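Local coordinates for hydrolase, alpha/beta hydrolase FOLD family (Staphylococcus aureus, PDB 2XMZ), which probably catalyses formation of 2-succinyl-6-hydroxy-2,4-cyclohexadiene-1-carboxylate, as the MenH synthase of menaquinone biosynthesis, on an alpha/beta hydrolase scaffold, at residues N34-E37 and K38-N42; S58-D61 and E62-F66; D74-L77 and D78-D82; K220-Q223 and I224-M228; S252-F255 and D256-L260. All coordinates share one frame; numbering follows the deposited sequence.

Contact 1 of 5, residues N34-E37 and K38-N42; sequences NHIE and KFTDN
Ile36 O takes two backbone donors from the next turn: Thr40 N at 2.9 Å, nearly in line with the carbonyl (C=O...N 162°), and Phe39 N, which stands 56° above the carbonyl plane. The first is an i+4 bond and the second an i+3 bond, so this short helix mixes alpha and 3-10 pairing. Lys38 folds back to the preceding turn. Its chain bends at chi2 (-79°) and again at chi4, which carries NZ toward Asn34 O in one of its two conformers, so this bond is provisional. A single water ties three groups together: it donates to Glu37 O (2.6 Å) and Asp41 OD1 and accepts from Thr40 OG1. Apolar contact is thinner, with Ile36 CG2 against Thr40 CG2 at 3.8 Å and the Phe39 ring lying obliquely by His35 O, which is 3.2 Å from Phe39 CD2. Helix 36-40 is the connection between parallel strands 17-22 and 44-48. Ile36, Phe39 and Thr40 rest on Val45 of the second of these strands, while His35 and Phe39 turn to helix 252-266, where His35 ND1 hydrogen-bonds Asp256 OD1.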
loop_
_atom_site.group_PDB
_atom_site.type_symbol
_atom_site.label_atom_id
_atom_site.label_comp_id
_atom_site.label_asym_id
_atom_site.label_seq_id
_atom_site.Cartn_x
_atom_site.Cartn_y
_atom_site.Cartn_z
ATOM N N ASN A 34 5.807 9.738 -10.375
ATOM C CA ASN A 34 5.579 11.174 -10.561
ATOM C C ASN A 34 5.446 11.930 -9.240
ATOM O O ASN A 34 5.218 13.136 -9.245
ATOM C CB ASN A 34 4.330 11.408 -11.425
ATOM C CG ASN A 34 3.058 10.880 -10.765
ATOM O OD1 ASN A 34 2.045 11.587 -10.682
ATOM N ND2 ASN A 34 3.116 9.642 -10.269
ATOM N N HIS A 35 5.588 11.215 -8.122
ATOM C CA HIS A 35 5.429 11.791 -6.782
ATOM C C HIS A 35 6.761 12.040 -6.094
ATOM O O HIS A 35 6.881 12.949 -5.271
ATOM C CB HIS A 35 4.607 10.864 -5.884
ATOM C CG HIS A 35 3.194 10.675 -6.333
ATOM N ND1 HIS A 35 2.184 11.547 -5.990
ATOM C CD2 HIS A 35 2.618 9.709 -7.085
ATOM C CE1 HIS A 35 1.045 11.131 -6.518
ATOM N NE2 HIS A 35 1.282 10.021 -7.193
ATOM N N ILE A 36 7.741 11.195 -6.402
ATOM C CA ILE A 36 9.026 11.178 -5.710
ATOM C C ILE A 36 9.624 12.582 -5.586
ATOM O O ILE A 36 9.983 13.001 -4.482
ATOM C CB ILE A 36 10.043 10.229 -6.422
ATOM C CG1 ILE A 36 9.506 8.792 -6.507
ATOM C CG2 ILE A 36 11.429 10.283 -5.774
ATOM C CD1 ILE A 36 8.831 8.268 -5.275
ATOM N N GLU A 37 9.708 13.293 -6.710
ATOM C CA GLU A 37 10.303 14.635 -6.745
ATOM C C GLU A 37 9.544 15.648 -5.897
ATOM O O GLU A 37 10.145 16.570 -5.356
ATOM C CB GLU A 37 10.447 15.134 -8.175
ATOM C CG GLU A 37 11.578 14.463 -8.916
ATOM C CD GLU A 37 12.055 15.262 -10.104
ATOM O OE1 GLU A 37 12.486 16.423 -9.918
ATOM O OE2 GLU A 37 12.008 14.729 -11.233
ATOM N N LYS A 38 8.238 15.459 -5.756
ATOM C CA LYS A 38 7.443 16.349 -4.910
ATOM C C LYS A 38 7.861 16.204 -3.439
ATOM O O LYS A 38 7.726 17.143 -2.664
ATOM C CB LYS A 38 5.929 16.102 -5.072
ATOM C CG LYS A 38 5.462 15.936 -6.527
ATOM C CD LYS A 38 5.321 17.263 -7.257
ATOM C CE LYS A 38 5.267 17.040 -8.765
ATOM N NZ LYS A 38 4.534 15.785 -9.117
ATOM N N PHE A 39 8.392 15.039 -3.065
ATOM C CA PHE A 39 8.822 14.817 -1.678
ATOM C C PHE A 39 10.318 14.994 -1.418
ATOM O O PHE A 39 10.695 15.497 -0.359
ATOM C CB PHE A 39 8.269 13.497 -1.127
ATOM C CG PHE A 39 6.760 13.428 -1.174
ATOM C CD1 PHE A 39 5.993 14.095 -0.227
ATOM C CD2 PHE A 39 6.116 12.758 -2.199
ATOM C CE1 PHE A 39 4.605 14.081 -0.290
ATOM C CE2 PHE A 39 4.718 12.715 -2.264
ATOM C CZ PHE A 39 3.963 13.392 -1.307
ATOM N N THR A 40 11.164 14.641 -2.384
ATOM C CA THR A 40 12.617 14.756 -2.206
ATOM C C THR A 40 13.105 16.206 -1.999
ATOM O O THR A 40 14.207 16.435 -1.505
ATOM C CB THR A 40 13.406 14.073 -3.339
ATOM O OG1 THR A 40 12.990 14.605 -4.603
ATOM C CG2 THR A 40 13.167 12.549 -3.308
ATOM N N ASP A 41 12.270 17.175 -2.364
ATOM C CA ASP A 41 12.518 18.578 -2.040
ATOM C C ASP A 41 12.868 18.764 -0.555
ATOM O O ASP A 41 13.734 19.569 -0.215
ATOM C CB ASP A 41 11.287 19.431 -2.381
ATOM C CG ASP A 41 11.191 19.793 -3.863
ATOM O OD1 ASP A 41 12.085 19.422 -4.674
ATOM O OD2 ASP A 41 10.191 20.468 -4.210
ATOM N N ASN A 42 12.189 18.014 0.311
ATOM C CA ASN A 42 12.318 18.156 1.767
ATOM C C ASN A 42 12.479 16.837 2.528
ATOM O O ASN A 42 12.712 16.845 3.735
ATOM C CB ASN A 42 11.094 18.894 2.334
ATOM C CG ASN A 42 10.987 20.337 1.846
ATOM O OD1 ASN A 42 10.070 20.678 1.093
ATOM N ND2 ASN A 42 11.919 21.191 2.276
HETATM O O HOH W 1 12.705 17.075 -5.672
#

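Contact 2 of 5, residues S58-D61 and E62-F66; sequences SSMD and ETWNF
The Trp64 indole lies against residues Ser58 to Met60, with Ser59 O at its NE1 edge and two groups set obliquely to the ring. Ser58 CB comes to 3.5 Å from Trp64 NE1, and Met60 SD is 3.7 Å from Trp64 CH2. The sulfur sits 4.7 Å from the centroid of the six-membered ring and 62° off its normal, so this Met-aromatic contact is oblique. Bends at chi2 (-46°) and chi3 turn the end of Met60 back to the indole, although its CB points away from residues 62-66. Elsewhere round the indole, Tyr68 brings its ring to Trp64 with the planes nearly 30° apart, and Lys186 makes a cation-pi contact.

Ser59 O is the polar centre. Trp64 NE1 donates to it at 2.9 Å, with the oxygen tilted out of the indole plane. Glu62 N donates at 3.2 Å and closes the type I turn from Ser59 to Glu62. The two donors arrive from opposite faces of the carbonyl plane. Ser59 OG, held anti to the backbone N, accepts from Asp61 N at 2.9 Å and adds an ST turn within the same bend.

The double grip on one carbonyl links the turn directly to the buried indole. The indole N-H is thereby satisfied, and the bond and the sulfur contact, along with Tyr68 and Lys186, probably restrict the ring's rotation in this loop leading into helix 66-77.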
loop_
_atom_site.group_PDB
_atom_site.type_symbol
_atom_site.label_atom_id
_atom_site.label_comp_id
_atom_site.label_asym_id
_atom_site.label_seq_id
_atom_site.Cartn_x
_atom_site.Cartn_y
_atom_site.Cartn_z
ATOM N N SER A 58 12.089 -12.052 -3.788
ATOM C CA SER A 58 11.717 -13.022 -2.763
ATOM C C SER A 58 11.595 -14.449 -3.362
ATOM O O SER A 58 11.034 -14.638 -4.459
ATOM C CB SER A 58 10.414 -12.604 -2.101
ATOM O OG SER A 58 10.571 -11.387 -1.366
ATOM N N SER A 59 12.140 -15.435 -2.652
ATOM C CA SER A 59 12.132 -16.815 -3.122
ATOM C C SER A 59 10.709 -17.339 -3.238
ATOM O O SER A 59 9.932 -17.216 -2.296
ATOM C CB SER A 59 12.887 -17.741 -2.181
ATOM O OG SER A 59 12.647 -19.098 -2.586
ATOM N N MET A 60 10.403 -17.978 -4.372
ATOM C CA MET A 60 9.124 -18.658 -4.554
ATOM C C MET A 60 8.917 -19.769 -3.541
ATOM O O MET A 60 7.806 -20.273 -3.401
ATOM C CB MET A 60 9.011 -19.290 -5.944
ATOM C CG MET A 60 8.952 -18.326 -7.113
ATOM S SD MET A 60 7.800 -17.018 -6.737
ATOM C CE MET A 60 6.233 -17.858 -6.910
ATOM N N ASP A 61 9.990 -20.158 -2.861
ATOM C CA ASP A 61 9.956 -21.318 -1.991
ATOM C C ASP A 61 9.932 -20.921 -0.506
ATOM O O ASP A 61 10.104 -21.743 0.381
ATOM C CB ASP A 61 11.074 -22.307 -2.374
ATOM C CG ASP A 61 10.935 -22.813 -3.824
ATOM O OD1 ASP A 61 9.787 -23.004 -4.305
ATOM O OD2 ASP A 61 11.965 -23.037 -4.497
ATOM N N GLU A 62 9.673 -19.644 -0.256
ATOM C CA GLU A 62 9.370 -19.178 1.090
ATOM C C GLU A 62 7.954 -18.637 1.129
ATOM O O GLU A 62 7.453 -18.118 0.130
ATOM C CB GLU A 62 10.349 -18.100 1.516
ATOM C CG GLU A 62 11.783 -18.570 1.420
ATOM C CD GLU A 62 12.687 -17.873 2.396
ATOM O OE1 GLU A 62 12.163 -17.301 3.384
ATOM O OE2 GLU A 62 13.920 -17.913 2.173
ATOM N N THR A 63 7.321 -18.757 2.292
ATOM C CA THR A 63 5.995 -18.228 2.473
ATOM C C THR A 63 6.039 -16.701 2.671
ATOM O O THR A 63 6.655 -16.180 3.621
ATOM C CB THR A 63 5.281 -18.899 3.652
ATOM O OG1 THR A 63 5.228 -20.316 3.445
ATOM C CG2 THR A 63 3.852 -18.340 3.808
ATOM N N TRP A 64 5.358 -15.980 1.788
ATOM C CA TRP A 64 5.371 -14.544 1.877
ATOM C C TRP A 64 4.282 -14.046 2.821
ATOM O O TRP A 64 3.488 -13.211 2.450
ATOM C CB TRP A 64 5.192 -13.920 0.496
ATOM C CG TRP A 64 6.241 -14.344 -0.508
ATOM C CD1 TRP A 64 7.472 -14.910 -0.253
ATOM C CD2 TRP A 64 6.148 -14.196 -1.903
ATOM N NE1 TRP A 64 8.138 -15.137 -1.439
ATOM C CE2 TRP A 64 7.345 -14.698 -2.464
ATOM C CE3 TRP A 64 5.147 -13.713 -2.756
ATOM C CZ2 TRP A 64 7.572 -14.714 -3.834
ATOM C CZ3 TRP A 64 5.384 -13.725 -4.125
ATOM C CH2 TRP A 64 6.580 -14.216 -4.643
ATOM N N ASN A 65 4.251 -14.564 4.040
ATOM C CA ASN A 65 3.248 -14.129 5.012
ATOM C C ASN A 65 3.643 -12.782 5.650
ATOM O O ASN A 65 4.678 -12.210 5.316
ATOM C CB ASN A 65 2.977 -15.248 6.037
ATOM C CG ASN A 65 4.247 -15.725 6.744
ATOM O OD1 ASN A 65 5.219 -14.977 6.887
ATOM N ND2 ASN A 65 4.244 -16.977 7.176
ATOM N N PHE A 66 2.823 -12.257 6.543
ATOM C CA PHE A 66 3.130 -10.971 7.141
ATOM C C PHE A 66 4.417 -10.912 7.977
ATOM O O PHE A 66 5.069 -9.873 8.026
ATOM C CB PHE A 66 1.911 -10.398 7.878
ATOM C CG PHE A 66 0.924 -9.763 6.941
ATOM C CD1 PHE A 66 1.017 -8.405 6.644
ATOM C CD2 PHE A 66 -0.040 -10.548 6.280
ATOM C CE1 PHE A 66 0.127 -7.809 5.723
ATOM C CE2 PHE A 66 -0.910 -9.984 5.357
ATOM C CZ PHE A 66 -0.854 -8.607 5.096
#

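Contact 3 of 5, residues D74-L77 and D78-D82; sequences DRIL and DKYKD
Three backbone hydrogen bonds join Asp74, Ile76 and Leu77 to the residues after them, and their spacing records the end of helix 66-77. Asp78 N to Asp74 O is an i+4 bond of 2.8 Å. It is followed by two i+3 bonds, Lys79 N to Ile76 O at 3.2 Å and Tyr80 N to Leu77 O at 2.8 Å, as the chain tightens from alpha pairing.

Apolar contacts follow the same turn. The Tyr80 ring crosses Ile76, with Tyr80 CE2 at 4.2 Å from Ile76 CG2, and the ring lies oblique to Ile76 O. Lys79 CB covers one face of that ring, 3.7 Å above its centre.

A methylene-to-carbonyl approach stands apart from these. Lys79 CG lies beside its backbone N (chi1 -48°), and extended chi2 and chi3 lay the chain back toward Arg75 O, 3.3 Å from Lys79 CE.

Charge contributes a weak salt bridge, Lys81 NZ to Asp78 OD2 at 3.2 Å, while the carboxylate of Asp74 is taken by His105 and Tyr100.

Mostly main-chain bonds thus close the helix before strand 84-90. The Lys81 ammonium also bonds weakly to Asp78 O, so its positive charge probably offsets part of the negative end of the helix dipole.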
loop_
_atom_site.group_PDB
_atom_site.type_symbol
_atom_site.label_atom_id
_atom_site.label_comp_id
_atom_site.label_asym_id
_atom_site.label_seq_id
_atom_site.Cartn_x
_atom_site.Cartn_y
_atom_site.Cartn_z
ATOM N N ASP A 74 11.967 -4.828 8.248
ATOM C CA ASP A 74 12.926 -4.613 9.355
ATOM C C ASP A 74 14.344 -4.386 8.795
ATOM O O ASP A 74 15.069 -3.476 9.209
ATOM C CB ASP A 74 12.981 -5.831 10.293
ATOM C CG ASP A 74 11.743 -5.988 11.183
ATOM O OD1 ASP A 74 10.953 -5.037 11.434
ATOM O OD2 ASP A 74 11.585 -7.111 11.686
ATOM N N ARG A 75 14.705 -5.214 7.823
ATOM C CA ARG A 75 16.035 -5.229 7.250
ATOM C C ARG A 75 16.335 -3.966 6.487
ATOM O O ARG A 75 17.458 -3.470 6.524
ATOM C CB ARG A 75 16.211 -6.459 6.363
ATOM C CG ARG A 75 16.340 -7.720 7.174
ATOM C CD ARG A 75 16.311 -8.930 6.274
ATOM N NE ARG A 75 16.448 -10.166 7.034
ATOM C CZ ARG A 75 16.446 -11.376 6.485
ATOM N NH1 ARG A 75 16.340 -11.507 5.172
ATOM N NH2 ARG A 75 16.561 -12.449 7.242
ATOM N N ILE A 76 15.329 -3.435 5.808
ATOM C CA ILE A 76 15.520 -2.183 5.092
ATOM C C ILE A 76 15.578 -1.047 6.083
ATOM O O ILE A 76 16.536 -0.258 6.084
ATOM C CB ILE A 76 14.386 -1.916 4.085
ATOM C CG1 ILE A 76 14.567 -2.837 2.876
ATOM C CG2 ILE A 76 14.407 -0.437 3.667
ATOM C CD1 ILE A 76 13.288 -3.059 2.058
ATOM N N LEU A 77 14.548 -0.985 6.936
ATOM C CA LEU A 77 14.379 0.131 7.862
ATOM C C LEU A 77 15.465 0.268 8.917
ATOM O O LEU A 77 15.715 1.370 9.398
ATOM C CB LEU A 77 12.982 0.098 8.492
ATOM C CG LEU A 77 11.861 0.234 7.441
ATOM C CD1 LEU A 77 10.502 0.151 8.101
ATOM C CD2 LEU A 77 11.993 1.538 6.614
ATOM N N ASP A 78 16.106 -0.843 9.268
ATOM C CA ASP A 78 17.185 -0.838 10.242
ATOM C C ASP A 78 18.300 0.154 9.860
ATOM O O ASP A 78 18.906 0.768 10.727
ATOM C CB ASP A 78 17.769 -2.243 10.421
ATOM C CG ASP A 78 18.777 -2.306 11.540
ATOM O OD1 ASP A 78 18.352 -2.414 12.706
ATOM O OD2 ASP A 78 19.991 -2.211 11.263
ATOM N N LYS A 79 18.541 0.326 8.562
ATOM C CA LYS A 79 19.582 1.239 8.089
ATOM C C LYS A 79 19.178 2.696 8.311
ATOM O O LYS A 79 20.001 3.594 8.170
ATOM C CB LYS A 79 19.873 0.995 6.609
ATOM C CG LYS A 79 20.067 -0.472 6.246
ATOM C CD LYS A 79 19.903 -0.682 4.747
ATOM C CE LYS A 79 19.687 -2.147 4.406
ATOM N NZ LYS A 79 20.896 -2.994 4.667
ATOM N N TYR A 80 17.912 2.928 8.655
ATOM C CA TYR A 80 17.421 4.291 8.848
ATOM C C TYR A 80 16.675 4.445 10.163
ATOM O O TYR A 80 15.925 5.402 10.358
ATOM C CB TYR A 80 16.566 4.716 7.648
ATOM C CG TYR A 80 17.131 4.221 6.325
ATOM C CD1 TYR A 80 18.172 4.894 5.674
ATOM C CD2 TYR A 80 16.639 3.056 5.740
ATOM C CE1 TYR A 80 18.701 4.410 4.458
ATOM C CE2 TYR A 80 17.155 2.571 4.546
ATOM C CZ TYR A 80 18.176 3.250 3.913
ATOM O OH TYR A 80 18.644 2.729 2.726
ATOM N N LYS A 81 16.906 3.508 11.077
ATOM C CA LYS A 81 16.231 3.504 12.378
ATOM C C LYS A 81 16.383 4.802 13.167
ATOM O O LYS A 81 15.520 5.126 13.964
ATOM C CB LYS A 81 16.708 2.325 13.241
ATOM C CG LYS A 81 18.143 2.427 13.714
ATOM C CD LYS A 81 18.711 1.077 14.098
ATOM C CE LYS A 81 20.240 1.127 14.086
ATOM N NZ LYS A 81 20.843 -0.098 13.463
ATOM N N ASP A 82 17.471 5.540 12.955
ATOM C CA ASP A 82 17.703 6.761 13.741
ATOM C C ASP A 82 17.052 7.988 13.089
ATOM O O ASP A 82 17.027 9.078 13.668
ATOM C CB ASP A 82 19.193 6.957 14.020
ATOM C CG ASP A 82 19.802 5.798 14.838
ATOM O OD1 ASP A 82 19.160 5.314 15.811
ATOM O OD2 ASP A 82 20.941 5.378 14.508
#

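Contact 4 of 5, residues K220-Q223 and I224-M228; sequences KFVQ and IAKKM
Ile224 CD1 lies over one face of the Phe221 ring, 4.0 Å from Phe221 CD2, and the two side chains run side by side in the same direction. With chi1 at -66° Ile224 CG1 is anti to the carbonyl carbon, and the extended chi2 carries CD1 out to the ring. CG1 itself passes 3.2 Å from Lys220 O, so the branch of Ile224 packs against the previous turn of backbone as well as against the phenyl group. Val222 and Lys226 make a second pair, one turn apart. Val222 CG1 meets Lys226 CE at 3.7 Å, a contact made by the methylene chain of the lysine, which stays extended beyond CG.

These residues belong to helix 219-231, the crossover between parallel strands 210-215 and 235-240 of the alpha/beta hydrolase sheet. Ala225 faces that sheet, against Ile212, Ala214 and Cys237, and Val222 touches Ala214 and Leu239. Phe221 also meets His245 edge-to-face; that histidine fits the pattern of a Ser-His-Asp triad with Ser91 and Asp218.

Regular i+4 bonds hold the backbone. Ala225 N to Phe221 O is 2.7 Å and Lys226 N to Val222 O is 3.0 Å, with an N-H...O angle of 160° in the latter. Lys227 N to Gln223 O, at 3.2 Å, continues the series.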
loop_
_atom_site.group_PDB
_atom_site.type_symbol
_atom_site.label_atom_id
_atom_site.label_comp_id
_atom_site.label_asym_id
_atom_site.label_seq_id
_atom_site.Cartn_x
_atom_site.Cartn_y
_atom_site.Cartn_z
ATOM N N LYS A 220 -16.752 1.740 0.112
ATOM C CA LYS A 220 -16.324 0.677 1.000
ATOM C C LYS A 220 -15.108 1.113 1.790
ATOM O O LYS A 220 -15.046 0.909 2.996
ATOM C CB LYS A 220 -16.022 -0.605 0.215
ATOM C CG LYS A 220 -15.370 -1.722 1.043
ATOM C CD LYS A 220 -14.980 -2.916 0.146
ATOM C CE LYS A 220 -14.056 -3.878 0.877
ATOM N NZ LYS A 220 -13.418 -4.831 -0.087
ATOM N N PHE A 221 -14.129 1.698 1.113
ATOM C CA PHE A 221 -12.924 2.090 1.823
ATOM C C PHE A 221 -13.087 3.400 2.623
ATOM O O PHE A 221 -12.393 3.601 3.624
ATOM C CB PHE A 221 -11.694 2.012 0.912
ATOM C CG PHE A 221 -11.279 0.589 0.619
ATOM C CD1 PHE A 221 -11.876 -0.127 -0.429
ATOM C CD2 PHE A 221 -10.346 -0.059 1.428
ATOM C CE1 PHE A 221 -11.523 -1.442 -0.682
ATOM C CE2 PHE A 221 -9.975 -1.368 1.180
ATOM C CZ PHE A 221 -10.572 -2.072 0.112
ATOM N N VAL A 222 -14.021 4.258 2.213
ATOM C CA VAL A 222 -14.423 5.409 3.048
ATOM C C VAL A 222 -14.972 4.916 4.399
ATOM O O VAL A 222 -14.597 5.420 5.468
ATOM C CB VAL A 222 -15.482 6.297 2.329
ATOM C CG1 VAL A 222 -16.146 7.309 3.288
ATOM C CG2 VAL A 222 -14.843 7.017 1.139
ATOM N N GLN A 223 -15.861 3.922 4.356
ATOM C CA GLN A 223 -16.459 3.430 5.605
ATOM C C GLN A 223 -15.369 2.803 6.442
ATOM O O GLN A 223 -15.318 3.006 7.629
ATOM C CB GLN A 223 -17.601 2.454 5.336
ATOM C CG GLN A 223 -18.806 3.152 4.743
ATOM C CD GLN A 223 -19.798 2.201 4.113
ATOM O OE1 GLN A 223 -20.894 2.611 3.729
ATOM N NE2 GLN A 223 -19.421 0.924 4.000
ATOM N N ILE A 224 -14.453 2.091 5.792
ATOM C CA ILE A 224 -13.307 1.499 6.497
ATOM C C ILE A 224 -12.373 2.562 7.099
ATOM O O ILE A 224 -11.949 2.447 8.259
ATOM C CB ILE A 224 -12.526 0.557 5.585
ATOM C CG1 ILE A 224 -13.406 -0.658 5.218
ATOM C CG2 ILE A 224 -11.208 0.095 6.259
ATOM C CD1 ILE A 224 -12.671 -1.627 4.322
ATOM N N ALA A 225 -12.087 3.601 6.322
ATOM C CA ALA A 225 -11.184 4.676 6.750
ATOM C C ALA A 225 -11.721 5.358 7.977
ATOM O O ALA A 225 -10.969 5.613 8.917
ATOM C CB ALA A 225 -10.974 5.688 5.631
ATOM N N LYS A 226 -13.032 5.612 7.995
ATOM C CA LYS A 226 -13.670 6.287 9.126
ATOM C C LYS A 226 -13.579 5.414 10.381
ATOM O O LYS A 226 -13.281 5.904 11.475
ATOM C CB LYS A 226 -15.137 6.637 8.828
ATOM C CG LYS A 226 -15.326 7.788 7.838
ATOM C CD LYS A 226 -16.808 8.216 7.733
ATOM C CE LYS A 226 -17.055 8.970 6.425
ATOM N NZ LYS A 226 -18.461 9.424 6.289
ATOM N N LYS A 227 -13.810 4.116 10.205
ATOM C CA LYS A 227 -13.733 3.176 11.321
ATOM C C LYS A 227 -12.313 3.083 11.884
ATOM O O LYS A 227 -12.145 3.141 13.085
ATOM C CB LYS A 227 -14.219 1.801 10.907
ATOM C CG LYS A 227 -15.713 1.654 10.840
ATOM C CD LYS A 227 -15.976 0.220 10.421
ATOM C CE LYS A 227 -17.245 0.074 9.628
ATOM N NZ LYS A 227 -17.423 -1.330 9.189
ATOM N N MET A 228 -11.317 2.950 11.005
ATOM C CA MET A 228 -9.904 2.976 11.401
ATOM C C MET A 228 -9.561 4.250 12.180
ATOM O O MET A 228 -8.934 4.186 13.234
ATOM C CB MET A 228 -8.977 2.864 10.182
ATOM C CG MET A 228 -9.035 1.521 9.453
ATOM S SD MET A 228 -7.589 1.286 8.448
ATOM C CE MET A 228 -7.825 2.595 7.245
#

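Contact 5 of 5, residues S252-F255 and D256-L260; sequences SDEF and DTMIL
Phe255 CG is anti to the backbone N (chi1 170°), while Ile259, at chi1 -53°, turns CG1 back to meet the ring one helical turn on. The result is a CH-pi contact: Ile259 CG1 stands 4.1 Å from the Phe255 ring centroid and 13° off the normal, over the face though offset toward the rim. Asp256 OD1 approaches the same ring at its edge, 3.4 Å from Phe255 CD2. Around this pair, Phe255 also meets the rings of His35, His248 and Phe88.

Farther round the helix, Glu254 bends at chi2 and crosses Met258, so that Glu254 OE2 comes to 3.3 Å from Met258 CE. Asp253 O accepts twice from Thr257: from N at 2.8 Å, and from OG1 at 2.8 Å, the hydroxyl standing well above the carbonyl plane. The threonine hydroxyl is thus bonded back into its own helix.

Asp253 and Asp256 hold like charges 4.5 Å apart, Asp253 OD1 to Asp256 OD2, and one water donates to both of these oxygens. Its hydrogens probably ease the repulsion between them. The bond from His35 and this water would probably favour the ionised form of the buried Asp256 carboxylate, whereas the neighbouring charge of Asp253 would work against it, so the balance is not settled by geometry alone.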
loop_
_atom_site.group_PDB
_atom_site.type_symbol
_atom_site.label_atom_id
_atom_site.label_comp_id
_atom_site.label_asym_id
_atom_site.label_seq_id
_atom_site.Cartn_x
_atom_site.Cartn_y
_atom_site.Cartn_z
ATOM N N SER A 252 -3.326 13.316 -8.127
ATOM C CA SER A 252 -1.949 13.280 -7.625
ATOM C C SER A 252 -1.575 14.529 -6.834
ATOM O O SER A 252 -0.883 14.442 -5.828
ATOM C CB SER A 252 -0.931 13.038 -8.758
ATOM O OG SER A 252 -1.175 11.825 -9.448
ATOM N N ASP A 253 -2.032 15.687 -7.277
ATOM C CA ASP A 253 -1.661 16.932 -6.608
ATOM C C ASP A 253 -2.277 17.080 -5.220
ATOM O O ASP A 253 -1.580 17.405 -4.256
ATOM C CB ASP A 253 -1.993 18.125 -7.493
ATOM C CG ASP A 253 -1.045 18.239 -8.667
ATOM O OD1 ASP A 253 0.101 17.736 -8.563
ATOM O OD2 ASP A 253 -1.443 18.812 -9.697
ATOM N N GLU A 254 -3.583 16.852 -5.129
ATOM C CA GLU A 254 -4.257 16.863 -3.840
ATOM C C GLU A 254 -3.626 15.805 -2.934
ATOM O O GLU A 254 -3.309 16.085 -1.777
ATOM C CB GLU A 254 -5.765 16.640 -4.020
ATOM C CG GLU A 254 -6.610 16.731 -2.761
ATOM C CD GLU A 254 -6.648 18.114 -2.164
ATOM O OE1 GLU A 254 -6.341 19.099 -2.885
ATOM O OE2 GLU A 254 -6.975 18.212 -0.962
ATOM N N PHE A 255 -3.428 14.602 -3.471
ATOM C CA PHE A 255 -2.739 13.533 -2.743
ATOM C C PHE A 255 -1.402 14.055 -2.187
ATOM O O PHE A 255 -1.132 13.912 -0.992
ATOM C CB PHE A 255 -2.529 12.295 -3.635
ATOM C CG PHE A 255 -1.620 11.256 -3.032
ATOM C CD1 PHE A 255 -2.120 10.278 -2.168
ATOM C CD2 PHE A 255 -0.258 11.269 -3.312
ATOM C CE1 PHE A 255 -1.268 9.319 -1.599
ATOM C CE2 PHE A 255 0.596 10.322 -2.751
ATOM C CZ PHE A 255 0.091 9.346 -1.889
ATOM N N ASP A 256 -0.585 14.657 -3.050
ATOM C CA ASP A 256 0.709 15.218 -2.642
ATOM C C ASP A 256 0.585 16.305 -1.570
ATOM O O ASP A 256 1.322 16.300 -0.577
ATOM C CB ASP A 256 1.472 15.768 -3.848
ATOM C CG ASP A 256 2.021 14.676 -4.743
ATOM O OD1 ASP A 256 2.081 13.516 -4.292
ATOM O OD2 ASP A 256 2.403 14.992 -5.892
ATOM N N THR A 257 -0.359 17.221 -1.782
ATOM C CA THR A 257 -0.629 18.316 -0.850
ATOM C C THR A 257 -1.008 17.783 0.533
ATOM O O THR A 257 -0.497 18.275 1.539
ATOM C CB THR A 257 -1.753 19.211 -1.380
ATOM O OG1 THR A 257 -1.383 19.706 -2.669
ATOM C CG2 THR A 257 -2.024 20.386 -0.432
ATOM N N MET A 258 -1.891 16.778 0.571
ATOM C CA MET A 258 -2.296 16.166 1.840
ATOM C C MET A 258 -1.115 15.547 2.580
ATOM O O MET A 258 -1.007 15.687 3.795
ATOM C CB MET A 258 -3.409 15.126 1.664
ATOM C CG MET A 258 -4.799 15.656 1.270
ATOM S SD MET A 258 -5.540 16.918 2.339
ATOM C CE MET A 258 -4.883 18.436 1.624
ATOM N N ILE A 259 -0.218 14.890 1.854
ATOM C CA ILE A 259 0.917 14.211 2.492
ATOM C C ILE A 259 1.895 15.244 3.058
ATOM O O ILE A 259 2.286 15.168 4.226
ATOM C CB ILE A 259 1.664 13.296 1.513
ATOM C CG1 ILE A 259 0.701 12.324 0.815
ATOM C CG2 ILE A 259 2.789 12.530 2.230
ATOM C CD1 ILE A 259 0.106 11.277 1.701
ATOM N N LEU A 260 2.269 16.205 2.216
ATOM C CA LEU A 260 3.208 17.255 2.587
ATOM C C LEU A 260 2.722 18.038 3.805
ATOM O O LEU A 260 3.510 18.339 4.690
ATOM C CB LEU A 260 3.463 18.195 1.410
ATOM C CG LEU A 260 4.271 17.658 0.221
ATOM C CD1 LEU A 260 4.138 18.611 -0.983
ATOM C CD2 LEU A 260 5.739 17.468 0.566
HETATM O O HOH W 2 1.971 17.621 -6.579
#

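Overall arrangement
The five contacts come one after another along the chain, each a local piece of helix, helix end or turn around the seven-stranded mixed sheet. Contacts 1 and 5 alone touch: their centres are 11 Å apart, and helices 36-40 and 252-266 pack together on the same side of the chain's centre. Contacts 2 and 3 bracket helix 66-77, the first running into its start and the second at its end, with centres 21 Å apart. Centre to centre, contact 4, on helix 219-231, lies about 19 Å from contact 5 and about 30 Å from contacts 2 and 3. Contacts 2 and 5 are on opposite sides of the chain's centre, their own centres about 33 Å apart. Sequence-distant helices therefore flank one common sheet, as expected of an alpha/beta hydrolase.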